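Local coordinates for protein CEP104 (Gallus gallus, PDB 5JO8) that is a centriolar protein whose TOG domain, the part described here, probably binds tubulin or microtubules, at residues 255-260 with 269-274. Sequence-based numbering, arbitrary orientation.
Sequences PPDDAS and TLFDGF
Asp257 turns its CG anti to the backbone N (chi1 -176°), which carries CG out over the ring of Phe271. Phe271 has CG anti to its own carbonyl carbon (chi1 -69°), and the ring leaves the helix toward the loop. The two side chains run past each other in opposite directions. Asp257 CB sits over the middle of the Phe271 ring, 3.6 Å from the centroid and almost on the ring normal, a CH-pi contact. The carboxylate continues along the same face toward the root of the ring, its plane only 8° from the ring plane. Asp257 CG is 3.5 Å from Phe271 CG. Asp257 OD1 lies 3.4 Å from Phe271 CD2, and Asp257 OD2 reaches Phe271 CB at 3.6 Å. Charge alone would probably not hold the carboxylate over this pi face. Arg262 offsets it, with a salt bridge from its NE to Asp257 OD1. Arg262 also pairs with Asp272 OD1 through NH1, so one guanidinium ties the loop to the helix beside the ring. The far end of the ring meets backbone instead. Pro255 O lies at the ring edge, near its plane, 3.2 Å from Phe271 CZ. That carbonyl probably meets the weakly positive C-H rim of the ring. With an alanine at Phe271, the Asp257 side chain would probably lose the face it lies on, and a gap would open between loop and helix. The contact is local packing at the C-terminal end of the TOG domain, an array of helices. The chain leaves helix 247-253, passes the ring at Pro255 to Asp257, and comes back past it on helix 265-276. On that helix, Leu270 packs on helix 229-245, while Phe274 reaches both helix 229-245 and helix 247-253.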
# COMPACT_ATOMS: atom_id res chain seq x y z
N PRO A 255 -20.33 21.12 -6.10
CA PRO A 255 -21.50 21.97 -5.91
C PRO A 255 -21.38 23.21 -6.78
O PRO A 255 -20.26 23.60 -7.12
CB PRO A 255 -21.40 22.36 -4.42
CG PRO A 255 -19.97 22.08 -4.03
CD PRO A 255 -19.60 20.88 -4.84
N PRO A 256 -22.52 23.81 -7.15
CA PRO A 256 -22.44 25.00 -8.00
C PRO A 256 -21.87 26.21 -7.26
O PRO A 256 -22.04 26.37 -6.06
CB PRO A 256 -23.89 25.22 -8.43
CG PRO A 256 -24.72 24.51 -7.42
CD PRO A 256 -23.90 23.37 -6.91
N ASP A 257 -21.16 27.05 -8.00
CA ASP A 257 -20.53 28.22 -7.41
C ASP A 257 -21.60 29.28 -7.17
O ASP A 257 -22.39 29.58 -8.05
CB ASP A 257 -19.46 28.75 -8.38
CG ASP A 257 -18.67 29.92 -7.82
OD1 ASP A 257 -18.78 30.22 -6.60
OD2 ASP A 257 -17.93 30.54 -8.61
N ASP A 258 -21.64 29.81 -5.95
CA ASP A 258 -22.46 30.98 -5.67
C ASP A 258 -21.95 31.74 -4.45
O ASP A 258 -21.02 31.29 -3.77
CB ASP A 258 -23.95 30.64 -5.54
CG ASP A 258 -24.23 29.56 -4.50
OD1 ASP A 258 -23.54 29.50 -3.46
OD2 ASP A 258 -25.17 28.77 -4.74
N ALA A 259 -22.55 32.90 -4.19
CA ALA A 259 -22.15 33.74 -3.08
C ALA A 259 -22.19 33.00 -1.74
O ALA A 259 -21.30 33.19 -0.91
CB ALA A 259 -23.04 34.98 -3.02
N SER A 260 -23.21 32.17 -1.55
CA SER A 260 -23.40 31.51 -0.27
C SER A 260 -22.27 30.52 0.02
O SER A 260 -21.72 30.47 1.12
CB SER A 260 -24.75 30.80 -0.23
OG SER A 260 -24.93 30.10 1.00
N THR A 269 -11.53 29.51 -2.44
CA THR A 269 -10.22 29.12 -2.96
C THR A 269 -10.34 28.25 -4.22
O THR A 269 -9.64 28.47 -5.21
CB THR A 269 -9.39 28.37 -1.89
OG1 THR A 269 -9.18 29.22 -0.76
CG2 THR A 269 -8.04 27.93 -2.45
N LEU A 270 -11.23 27.26 -4.17
CA LEU A 270 -11.43 26.35 -5.29
C LEU A 270 -11.88 27.09 -6.55
O LEU A 270 -11.25 26.99 -7.61
CB LEU A 270 -12.48 25.30 -4.90
CG LEU A 270 -12.47 23.90 -5.52
CD1 LEU A 270 -11.07 23.32 -5.55
CD2 LEU A 270 -13.39 23.00 -4.72
N PHE A 271 -12.98 27.84 -6.44
CA PHE A 271 -13.55 28.50 -7.61
C PHE A 271 -12.69 29.66 -8.13
O PHE A 271 -12.51 29.80 -9.34
CB PHE A 271 -15.01 28.92 -7.36
CG PHE A 271 -15.96 27.76 -7.24
CD1 PHE A 271 -16.13 26.87 -8.30
CD2 PHE A 271 -16.68 27.55 -6.08
CE1 PHE A 271 -17.00 25.80 -8.19
CE2 PHE A 271 -17.56 26.48 -5.97
CZ PHE A 271 -17.71 25.60 -7.02
N ASP A 272 -12.12 30.45 -7.22
CA ASP A 272 -11.17 31.49 -7.64
C ASP A 272 -9.97 30.87 -8.33
O ASP A 272 -9.48 31.40 -9.33
CB ASP A 272 -10.69 32.33 -6.46
CG ASP A 272 -11.73 33.31 -5.97
OD1 ASP A 272 -12.71 33.56 -6.71
OD2 ASP A 272 -11.56 33.82 -4.85
N GLY A 273 -9.51 29.75 -7.79
CA GLY A 273 -8.39 29.03 -8.38
C GLY A 273 -8.72 28.56 -9.78
O GLY A 273 -7.89 28.67 -10.68
N PHE A 274 -9.93 28.04 -9.97
CA PHE A 274 -10.37 27.63 -11.29
C PHE A 274 -10.31 28.81 -12.27
O PHE A 274 -9.84 28.69 -13.40
CB PHE A 274 -11.80 27.08 -11.26
CG PHE A 274 -11.94 25.73 -10.59
CD1 PHE A 274 -10.84 24.90 -10.37
CD2 PHE A 274 -13.19 25.28 -10.21
CE1 PHE A 274 -11.01 23.65 -9.76
CE2 PHE A 274 -13.36 24.05 -9.61
CZ PHE A 274 -12.27 23.23 -9.39